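Local coordinates for caprin-1 (Homo sapiens, PDB 4WBE), which binds mRNAs to regulate their transport, translation and/or stability, and is essential for the formation of cytoplasmic stress granules, at residues R34-Q39 with S112-S117; V62-D67 with E74-A79; S80-D85 with T97-L102. All blocks are in the same frame, centred on the assembly; numbering follows the deposited sequence.

Interaction 1: R34-Q39 with S112-S117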
loop_
_atom_site.group_PDB
_atom_site.type_symbol
_atom_site.label_atom_id
_atom_site.label_comp_id
_atom_site.label_asym_id
_atom_site.label_seq_id
_atom_site.Cartn_x
_atom_site.Cartn_y
_atom_site.Cartn_z
ATOM N N ARG A 34 -5.941 -20.362 -0.694
ATOM C CA ARG A 34 -7.120 -20.424 -1.550
ATOM C C ARG A 34 -7.987 -21.632 -1.212
ATOM O O ARG A 34 -9.218 -21.539 -1.179
ATOM C CB ARG A 34 -6.691 -20.464 -3.018
ATOM C CG ARG A 34 -5.855 -19.262 -3.434
ATOM C CD ARG A 34 -5.274 -19.441 -4.827
ATOM N NE ARG A 34 -6.260 -19.278 -5.891
ATOM C CZ ARG A 34 -6.506 -18.132 -6.515
ATOM N NH1 ARG A 34 -5.837 -17.036 -6.180
ATOM N NH2 ARG A 34 -7.414 -18.081 -7.479
ATOM N N THR A 35 -7.332 -22.762 -0.962
ATOM C CA THR A 35 -8.024 -23.983 -0.583
ATOM C C THR A 35 -8.786 -23.794 0.720
ATOM O O THR A 35 -9.976 -24.103 0.803
ATOM C CB THR A 35 -7.039 -25.156 -0.408
ATOM O OG1 THR A 35 -6.439 -25.475 -1.670
ATOM C CG2 THR A 35 -7.762 -26.381 0.127
ATOM N N ASP A 36 -8.096 -23.278 1.733
ATOM C CA ASP A 36 -8.705 -23.046 3.036
ATOM C C ASP A 36 -9.926 -22.117 2.976
ATOM O O ASP A 36 -10.905 -22.333 3.689
ATOM C CB ASP A 36 -7.669 -22.477 4.009
ATOM C CG ASP A 36 -6.559 -23.463 4.337
ATOM O OD1 ASP A 36 -6.719 -24.669 4.052
ATOM O OD2 ASP A 36 -5.527 -23.024 4.887
ATOM N N LEU A 37 -9.867 -21.086 2.135
ATOM C CA LEU A 37 -10.966 -20.123 2.028
ATOM C C LEU A 37 -12.180 -20.678 1.293
ATOM O O LEU A 37 -13.327 -20.410 1.661
ATOM C CB LEU A 37 -10.496 -18.838 1.334
ATOM C CG LEU A 37 -9.503 -17.967 2.107
ATOM C CD1 LEU A 37 -9.188 -16.696 1.332
ATOM C CD2 LEU A 37 -10.021 -17.634 3.499
ATOM N N LYS A 38 -11.924 -21.463 0.258
ATOM C CA LYS A 38 -13.003 -22.016 -0.549
ATOM C C LYS A 38 -13.791 -23.093 0.197
ATOM O O LYS A 38 -14.979 -23.290 -0.061
ATOM C CB LYS A 38 -12.468 -22.554 -1.878
ATOM C CG LYS A 38 -12.270 -21.487 -2.946
ATOM C CD LYS A 38 -11.864 -22.120 -4.263
ATOM C CE LYS A 38 -10.494 -22.754 -4.140
ATOM N NZ LYS A 38 -10.030 -23.343 -5.429
ATOM N N GLN A 39 -13.126 -23.785 1.120
ATOM C CA GLN A 39 -13.785 -24.799 1.946
ATOM C C GLN A 39 -14.366 -24.263 3.264
ATOM O O GLN A 39 -15.428 -24.711 3.713
ATOM C CB GLN A 39 -12.853 -26.002 2.181
ATOM C CG GLN A 39 -12.151 -26.081 3.538
ATOM C CD GLN A 39 -12.617 -27.265 4.376
ATOM O OE1 GLN A 39 -13.241 -28.194 3.866
ATOM N NE2 GLN A 39 -12.275 -27.256 5.654
ATOM N N SER A 112 -13.814 -13.121 8.449
ATOM C CA SER A 112 -13.741 -14.557 8.670
ATOM C C SER A 112 -12.719 -14.861 9.758
ATOM O O SER A 112 -12.758 -15.918 10.386
ATOM C CB SER A 112 -13.321 -15.254 7.381
ATOM O OG SER A 112 -11.929 -15.117 7.185
ATOM N N ASN A 113 -11.797 -13.919 9.946
ATOM C CA ASN A 113 -10.673 -14.045 10.871
ATOM C C ASN A 113 -9.668 -15.144 10.530
ATOM O O ASN A 113 -8.854 -15.526 11.368
ATOM C CB ASN A 113 -11.146 -14.118 12.321
ATOM C CG ASN A 113 -11.930 -12.891 12.720
ATOM O OD1 ASN A 113 -11.652 -11.775 12.248
ATOM N ND2 ASN A 113 -12.908 -13.078 13.585
ATOM N N TYR A 114 -9.735 -15.646 9.300
ATOM C CA TYR A 114 -8.760 -16.623 8.818
ATOM C C TYR A 114 -7.347 -16.071 8.974
ATOM O O TYR A 114 -6.432 -16.770 9.421
ATOM C CB TYR A 114 -9.024 -16.960 7.344
ATOM C CG TYR A 114 -7.980 -17.867 6.726
ATOM C CD1 TYR A 114 -8.050 -19.246 6.894
ATOM C CD2 TYR A 114 -6.943 -17.352 5.960
ATOM C CE1 TYR A 114 -7.103 -20.087 6.337
ATOM C CE2 TYR A 114 -5.986 -18.186 5.393
ATOM C CZ TYR A 114 -6.076 -19.555 5.582
ATOM O OH TYR A 114 -5.131 -20.386 5.024
ATOM N N PHE A 115 -7.188 -14.795 8.629
ATOM C CA PHE A 115 -5.881 -14.157 8.614
ATOM C C PHE A 115 -5.430 -13.616 9.972
ATOM O O PHE A 115 -4.400 -12.945 10.063
ATOM C CB PHE A 115 -5.818 -13.075 7.527
ATOM C CG PHE A 115 -5.861 -13.630 6.134
ATOM C CD1 PHE A 115 -4.747 -14.263 5.592
ATOM C CD2 PHE A 115 -7.008 -13.521 5.362
ATOM C CE1 PHE A 115 -4.780 -14.786 4.308
ATOM C CE2 PHE A 115 -7.052 -14.037 4.076
ATOM C CZ PHE A 115 -5.936 -14.669 3.545
ATOM N N ASP A 116 -6.202 -13.903 11.021
ATOM C CA ASP A 116 -5.786 -13.576 12.381
ATOM C C ASP A 116 -4.716 -14.557 12.862
ATOM O O ASP A 116 -3.969 -14.261 13.794
ATOM C CB ASP A 116 -6.969 -13.558 13.348
ATOM C CG ASP A 116 -7.799 -12.295 13.236
ATOM O OD1 ASP A 116 -7.399 -11.364 12.502
ATOM O OD2 ASP A 116 -8.851 -12.231 13.900
ATOM N N SER A 117 -4.637 -15.724 12.232
ATOM C CA SER A 117 -3.537 -16.620 12.534
ATOM C C SER A 117 -2.514 -16.455 11.419
ATOM O O SER A 117 -2.862 -16.061 10.303
ATOM C CB SER A 117 -4.010 -18.075 12.579
ATOM O OG SER A 117 -5.236 -18.219 13.273
#
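Tyr114, in a short 3-10 turn that follows helix 99-111, lies against helix 31-39 through Asp36 and Leu37, joining two distant parts of the mainly helical Caprin-1 dimerization domain. The contact is small, burying 194 Å² in total, and the backbones stay well apart, with Leu37 CA and Tyr114 CA 8.0 Å from each other. What bridges the gap is the tyrosine side chain. With CG anti to the backbone N (chi1 175°), its ring extends toward the helix and is met by the two neighbouring helical residues in different ways.

Leu37 supplies a methyl, CD2, which sits over one ring face in a CH-pi contact, 4.1 Å from the centroid. It is displaced toward the rim on the CG side, and CG is the ring atom nearest to it. The other methyl, CD1, reaches the Phe115 ring more loosely, at 4.4 Å from CE2. Asp36 works at the far end of the tyrosine: its CB packs obliquely at 3.4 Å from Tyr114 CE1, while its carboxylate, turned 60° from the ring plane, presents OD2 to the hydroxyl at the ring's edge. The two side chains cross at about a right angle.

Leading into the 3-10 turn is an ST turn, in which Tyr114 N donates to Ser112 OG at 3.1 Å across Asn113, the residue that leaves the helix with a positive phi. Beyond it, Phe115 packs on Tyr23 and Val24 of helix 2-27 and on Leu72 of the second subunit, and Asp116 forms a salt bridge with Arg71 of that subunit. Within the contact, the hydroxyl of Tyr114 donates from OH to the anti lone pair of Asp36 OD2 at 2.7 Å.

Interaction 2: V62-D67 with E74-A79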
loop_
_atom_site.group_PDB
_atom_site.type_symbol
_atom_site.label_atom_id
_atom_site.label_comp_id
_atom_site.label_asym_id
_atom_site.label_seq_id
_atom_site.Cartn_x
_atom_site.Cartn_y
_atom_site.Cartn_z
ATOM N N VAL A 62 -4.675 -3.273 -8.955
ATOM C CA VAL A 62 -4.118 -2.455 -7.890
ATOM C C VAL A 62 -2.649 -2.746 -7.617
ATOM O O VAL A 62 -1.980 -1.970 -6.932
ATOM C CB VAL A 62 -4.958 -2.528 -6.596
ATOM C CG1 VAL A 62 -6.349 -1.999 -6.863
ATOM C CG2 VAL A 62 -5.021 -3.956 -6.070
ATOM N N ASP A 63 -2.142 -3.838 -8.174
ATOM C CA ASP A 63 -0.715 -4.136 -8.075
ATOM C C ASP A 63 -0.149 -4.395 -9.470
ATOM O O ASP A 63 0.303 -5.495 -9.773
ATOM C CB ASP A 63 -0.507 -5.353 -7.158
ATOM C CG ASP A 63 0.945 -5.584 -6.808
ATOM O OD1 ASP A 63 1.735 -4.620 -6.862
ATOM O OD2 ASP A 63 1.286 -6.719 -6.424
ATOM N N PRO A 64 -0.145 -3.357 -10.326
ATOM C CA PRO A 64 0.261 -3.592 -11.716
ATOM C C PRO A 64 1.750 -3.857 -11.857
ATOM O O PRO A 64 2.555 -3.332 -11.085
ATOM C CB PRO A 64 -0.111 -2.275 -12.417
ATOM C CG PRO A 64 -0.075 -1.235 -11.332
ATOM C CD PRO A 64 -0.543 -1.956 -10.088
ATOM N N GLU A 65 2.103 -4.694 -12.825
ATOM C CA GLU A 65 3.496 -4.848 -13.195
ATOM C C GLU A 65 3.989 -3.534 -13.767
ATOM O O GLU A 65 3.224 -2.774 -14.368
ATOM C CB GLU A 65 3.687 -5.964 -14.225
ATOM C CG GLU A 65 3.345 -7.360 -13.723
ATOM C CD GLU A 65 4.230 -7.825 -12.573
ATOM O OE1 GLU A 65 5.203 -7.125 -12.211
ATOM O OE2 GLU A 65 3.947 -8.913 -12.027
ATOM N N ARG A 66 5.272 -3.273 -13.568
ATOM C CA ARG A 66 5.890 -2.035 -14.001
ATOM C C ARG A 66 5.872 -1.949 -15.533
ATOM O O ARG A 66 6.413 -2.818 -16.216
ATOM C CB ARG A 66 7.316 -1.987 -13.461
ATOM C CG ARG A 66 7.998 -0.665 -13.643
ATOM C CD ARG A 66 7.390 0.417 -12.765
ATOM N NE ARG A 66 8.079 1.679 -13.008
ATOM C CZ ARG A 66 7.715 2.559 -13.934
ATOM N NH1 ARG A 66 6.643 2.333 -14.685
ATOM N NH2 ARG A 66 8.414 3.674 -14.101
ATOM N N ASP A 67 5.224 -0.912 -16.059
ATOM C CA ASP A 67 5.105 -0.687 -17.502
ATOM C C ASP A 67 6.120 0.365 -17.971
ATOM O O ASP A 67 6.065 1.522 -17.545
ATOM C CB ASP A 67 3.662 -0.262 -17.826
ATOM C CG ASP A 67 3.384 -0.150 -19.326
ATOM O OD1 ASP A 67 4.333 -0.021 -20.132
ATOM O OD2 ASP A 67 2.189 -0.189 -19.697
ATOM N N GLU A 74 3.188 8.054 -12.812
ATOM C CA GLU A 74 1.990 7.680 -13.557
ATOM C C GLU A 74 1.544 6.247 -13.316
ATOM O O GLU A 74 0.363 5.920 -13.487
ATOM C CB GLU A 74 2.273 7.819 -15.053
ATOM C CG GLU A 74 2.578 9.216 -15.532
ATOM C CD GLU A 74 2.957 9.244 -17.005
ATOM O OE1 GLU A 74 3.913 8.542 -17.404
ATOM O OE2 GLU A 74 2.255 9.926 -17.771
ATOM N N GLN A 75 2.495 5.395 -12.950
ATOM C CA GLN A 75 2.265 3.954 -12.844
ATOM C C GLN A 75 1.075 3.568 -11.975
ATOM O O GLN A 75 0.378 2.595 -12.256
ATOM C CB GLN A 75 3.531 3.256 -12.342
ATOM C CG GLN A 75 3.404 1.742 -12.174
ATOM C CD GLN A 75 3.155 1.037 -13.497
ATOM O OE1 GLN A 75 4.060 0.901 -14.324
ATOM N NE2 GLN A 75 1.928 0.559 -13.693
ATOM N N TYR A 76 0.845 4.328 -10.914
ATOM C CA TYR A 76 -0.166 3.942 -9.937
ATOM C C TYR A 76 -1.377 4.857 -9.876
ATOM O O TYR A 76 -2.151 4.800 -8.915
ATOM C CB TYR A 76 0.480 3.807 -8.561
ATOM C CG TYR A 76 1.475 2.677 -8.504
ATOM C CD1 TYR A 76 1.044 1.366 -8.386
ATOM C CD2 TYR A 76 2.843 2.919 -8.557
ATOM C CE1 TYR A 76 1.939 0.328 -8.327
ATOM C CE2 TYR A 76 3.750 1.881 -8.499
ATOM C CZ TYR A 76 3.289 0.589 -8.386
ATOM O OH TYR A 76 4.164 -0.462 -8.324
ATOM N N GLU A 77 -1.547 5.693 -10.898
ATOM C CA GLU A 77 -2.699 6.573 -10.947
ATOM C C GLU A 77 -3.999 5.757 -10.964
ATOM O O GLU A 77 -4.862 5.939 -10.101
ATOM C CB GLU A 77 -2.609 7.519 -12.155
ATOM C CG GLU A 77 -3.844 8.378 -12.365
ATOM C CD GLU A 77 -3.980 9.484 -11.321
ATOM O OE1 GLU A 77 -2.961 9.865 -10.700
ATOM O OE2 GLU A 77 -5.111 9.981 -11.128
ATOM N N HIS A 78 -4.125 4.838 -11.918
ATOM C CA HIS A 78 -5.325 4.000 -12.001
ATOM C C HIS A 78 -5.528 3.136 -10.757
ATOM O O HIS A 78 -6.648 3.043 -10.241
ATOM C CB HIS A 78 -5.288 3.108 -13.248
ATOM C CG HIS A 78 -5.529 3.846 -14.524
ATOM N ND1 HIS A 78 -6.045 5.124 -14.562
ATOM C CD2 HIS A 78 -5.322 3.487 -15.815
ATOM C CE1 HIS A 78 -6.150 5.518 -15.820
ATOM N NE2 HIS A 78 -5.716 4.543 -16.597
ATOM N N ALA A 79 -4.449 2.512 -10.286
ATOM C CA ALA A 79 -4.501 1.672 -9.093
ATOM C C ALA A 79 -5.030 2.434 -7.885
ATOM O O ALA A 79 -5.798 1.887 -7.087
ATOM C CB ALA A 79 -3.121 1.080 -8.787
HETATM O O HOH W 1 2.919 -2.774 -8.527
HETATM O O HOH W 2 4.690 -1.495 -11.047
#
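The loop that leaves helix 49-62 runs back over the start of helix 77-88, and just before that helix Gln75, in the short helical piece 72-75, bonds back to the loop at Arg66 and Asp67. Its chain extends with CG anti to the backbone N and then bends at chi2 (64°), which carries the amide up to the loop. There OE1 accepts two bonds. Asp67 N gives a nearly straight one of 2.8 Å, and Arg66 NH1 a more bent one of 3.0 Å that uses a lone pair in the carbonyl plane. The guanidinium and amide planes stand 74° apart. Arg66 NH1 also donates to Leu70 O, and NH2 bonds Phe115 O of the second subunit, so one arginine serves both the loop and the dimer.

Pro64 fills the middle of the contact. Its ring slides past the Gln75 amide, CG lying 3.6 Å from NE2, and its CD rests obliquely against the Tyr76 ring at 3.8 Å from CE1. Further back, the methyl of Ala79 packs on the last turn of helix 49-62, with CB 3.7 Å from Val62 O.

Two waters complete the join at the phenol. Tyr76 OH donates to water 1 at 2.6 Å, and that water donates in turn to Asp63 OD1 and Pro64 O. Water 2 donates to both Tyr76 OH and Pro64 O. Ala79 also packs on Leu19, and Tyr76 on Tyr23, of the second subunit. The arrangement is a long connection between helices 49-62 and 77-88, folded back on the start of the second helix, at the subunit interface of a mainly helical dimer.

Interaction 3: S80-D85 with T97-L102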
loop_
_atom_site.group_PDB
_atom_site.type_symbol
_atom_site.label_atom_id
_atom_site.label_comp_id
_atom_site.label_asym_id
_atom_site.label_seq_id
_atom_site.Cartn_x
_atom_site.Cartn_y
_atom_site.Cartn_z
ATOM N N SER A 80 -4.582 3.678 -7.728
ATOM C CA SER A 80 -5.016 4.513 -6.606
ATOM C C SER A 80 -6.528 4.724 -6.628
ATOM O O SER A 80 -7.190 4.709 -5.583
ATOM C CB SER A 80 -4.268 5.856 -6.584
ATOM O OG SER A 80 -4.633 6.693 -7.666
ATOM N N ILE A 81 -7.068 4.935 -7.824
ATOM C CA ILE A 81 -8.503 5.120 -8.005
ATOM C C ILE A 81 -9.292 3.824 -7.756
ATOM O O ILE A 81 -10.344 3.849 -7.119
ATOM C CB ILE A 81 -8.807 5.712 -9.401
ATOM C CG1 ILE A 81 -8.144 7.088 -9.540
ATOM C CG2 ILE A 81 -10.306 5.821 -9.639
ATOM C CD1 ILE A 81 -8.144 7.637 -10.957
ATOM N N HIS A 82 -8.781 2.702 -8.258
ATOM C CA HIS A 82 -9.372 1.392 -7.992
ATOM C C HIS A 82 -9.458 1.115 -6.489
ATOM O O HIS A 82 -10.485 0.659 -5.991
ATOM C CB HIS A 82 -8.540 0.294 -8.647
ATOM C CG HIS A 82 -8.647 0.258 -10.137
ATOM N ND1 HIS A 82 -9.859 0.266 -10.798
ATOM C CD2 HIS A 82 -7.695 0.217 -11.100
ATOM C CE1 HIS A 82 -9.645 0.231 -12.100
ATOM N NE2 HIS A 82 -8.344 0.198 -12.311
ATOM N N LEU A 83 -8.368 1.387 -5.775
ATOM C CA LEU A 83 -8.332 1.190 -4.334
ATOM C C LEU A 83 -9.345 2.079 -3.627
ATOM O O LEU A 83 -10.072 1.626 -2.741
ATOM C CB LEU A 83 -6.932 1.489 -3.798
ATOM C CG LEU A 83 -5.896 0.390 -4.018
ATOM C CD1 LEU A 83 -4.526 0.858 -3.568
ATOM C CD2 LEU A 83 -6.308 -0.873 -3.279
ATOM N N TRP A 84 -9.377 3.349 -4.011
ATOM C CA TRP A 84 -10.294 4.303 -3.394
ATOM C C TRP A 84 -11.749 3.909 -3.633
ATOM O O TRP A 84 -12.578 3.954 -2.715
ATOM C CB TRP A 84 -10.040 5.726 -3.906
ATOM C CG TRP A 84 -10.793 6.752 -3.121
ATOM C CD1 TRP A 84 -10.397 7.344 -1.950
ATOM C CD2 TRP A 84 -12.076 7.297 -3.431
ATOM N NE1 TRP A 84 -11.357 8.226 -1.519
ATOM C CE2 TRP A 84 -12.399 8.215 -2.410
ATOM C CE3 TRP A 84 -12.983 7.107 -4.475
ATOM C CZ2 TRP A 84 -13.590 8.938 -2.405
ATOM C CZ3 TRP A 84 -14.163 7.822 -4.468
ATOM C CH2 TRP A 84 -14.458 8.726 -3.440
ATOM N N ASP A 85 -12.056 3.546 -4.875
ATOM C CA ASP A 85 -13.399 3.106 -5.231
ATOM C C ASP A 85 -13.831 1.865 -4.442
ATOM O O ASP A 85 -14.993 1.747 -4.050
ATOM C CB ASP A 85 -13.492 2.817 -6.730
ATOM C CG ASP A 85 -13.515 4.082 -7.573
ATOM O OD1 ASP A 85 -13.760 5.157 -7.006
ATOM O OD2 ASP A 85 -13.296 3.994 -8.803
ATOM N N THR A 97 -18.020 -6.674 -12.517
ATOM C CA THR A 97 -18.941 -6.503 -11.399
ATOM C C THR A 97 -18.869 -5.055 -10.909
ATOM O O THR A 97 -18.639 -4.142 -11.703
ATOM C CB THR A 97 -18.651 -7.511 -10.254
ATOM O OG1 THR A 97 -19.506 -7.249 -9.133
ATOM C CG2 THR A 97 -17.193 -7.442 -9.821
ATOM N N THR A 98 -19.056 -4.843 -9.611
ATOM C CA THR A 98 -18.946 -3.505 -9.041
ATOM C C THR A 98 -17.964 -3.486 -7.879
ATOM O O THR A 98 -17.659 -4.529 -7.297
ATOM C CB THR A 98 -20.300 -2.996 -8.515
ATOM O OG1 THR A 98 -20.731 -3.822 -7.427
ATOM C CG2 THR A 98 -21.352 -3.009 -9.614
ATOM N N TYR A 99 -17.490 -2.293 -7.534
ATOM C CA TYR A 99 -16.654 -2.118 -6.357
ATOM C C TYR A 99 -17.452 -2.452 -5.104
ATOM O O TYR A 99 -16.891 -2.912 -4.105
ATOM C CB TYR A 99 -16.136 -0.686 -6.275
ATOM C CG TYR A 99 -15.151 -0.327 -7.355
ATOM C CD1 TYR A 99 -13.816 -0.691 -7.254
ATOM C CD2 TYR A 99 -15.554 0.387 -8.470
ATOM C CE1 TYR A 99 -12.904 -0.361 -8.245
ATOM C CE2 TYR A 99 -14.655 0.722 -9.465
ATOM C CZ TYR A 99 -13.333 0.349 -9.345
ATOM O OH TYR A 99 -12.447 0.689 -10.339
ATOM N N LYS A 100 -18.757 -2.204 -5.155
ATOM C CA LYS A 100 -19.633 -2.532 -4.033
ATOM C C LYS A 100 -19.620 -4.027 -3.728
ATOM O O LYS A 100 -19.545 -4.432 -2.567
ATOM C CB LYS A 100 -21.063 -2.064 -4.302
ATOM C CG LYS A 100 -21.997 -2.301 -3.132
ATOM C CD LYS A 100 -23.410 -1.841 -3.448
ATOM C CE LYS A 100 -24.361 -2.139 -2.298
ATOM N NZ LYS A 100 -25.658 -1.423 -2.456
ATOM N N VAL A 101 -19.689 -4.843 -4.772
ATOM C CA VAL A 101 -19.630 -6.297 -4.607
ATOM C C VAL A 101 -18.244 -6.762 -4.149
ATOM O O VAL A 101 -18.129 -7.669 -3.323
ATOM C CB VAL A 101 -20.033 -7.032 -5.904
ATOM C CG1 VAL A 101 -19.729 -8.523 -5.808
ATOM C CG2 VAL A 101 -21.507 -6.792 -6.223
ATOM N N LEU A 102 -17.198 -6.161 -4.713
ATOM C CA LEU A 102 -15.832 -6.489 -4.324
ATOM C C LEU A 102 -15.561 -6.146 -2.859
ATOM O O LEU A 102 -14.913 -6.911 -2.144
ATOM C CB LEU A 102 -14.827 -5.771 -5.225
ATOM C CG LEU A 102 -14.732 -6.265 -6.671
ATOM C CD1 LEU A 102 -13.682 -5.468 -7.425
ATOM C CD2 LEU A 102 -14.397 -7.747 -6.701
HETATM O O HOH W 3 -12.845 2.991 -11.957
#
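Helix 77-88 and the first turn of helix 99-111 come closest at Asp85 and Tyr99, whose CA atoms are 6.3 Å apart. Tyr99 does all the reaching from its side, spanning one turn of the opposing helix from Asp85 back to His82. Asp85 CB sits squarely over the centre of the tyrosine ring in a close CH-pi contact, 3.3 Å from the centroid and 2° off the ring normal. Its carboxylate, tilted 67° to the ring plane, continues along the ring, OD2 coming to 3.6 Å from Tyr99 CE2. At the root of the side chain, Tyr99 CB lies 3.5 Å from Asp85 O.

The two helices are linked by the small antiparallel hairpin of strands 93-94 and 97-98, and Tyr99 is the first helical residue after it. Thr98 is the N-cap: its OG1 accepts from Val101 N at 3.0 Å, so the first turn that positions the tyrosine is itself capped. Tyr99 also packs on Val94 of the partner strand, while His82 rests on Leu61 and Val62 of helix 49-62.

The phenol ends at the imidazole of His82. With CG anti to its carbonyl carbon (chi1 -71°), the histidine offers the edge of its ring, and ND1 forms a hydrogen bond of 2.7 Å with Tyr99 OH; either atom could be the donor. The same hydroxyl bonds water 3 at 2.8 Å, and this water in turn donates a weak bond to Asp85 OD2.

How the interactions relate
Interactions 2 and 3 follow one another along the chain and share helix 77-88: its beginning meets the loop after helix 49-62, and its next turns meet Tyr99. Their centres are 15 Å apart, yet they touch, Val62 CG1 lying 3.6 Å from His82 CB. Interaction 1 brackets both in sequence but sits across the chain's centre, its own centre 28 Å from that of interaction 2 and 22 Å from that of interaction 3. The second subunit reaches all three. The Arg66-Phe115 bond between subunits makes interactions 1 and 2 neighbours across the dimer.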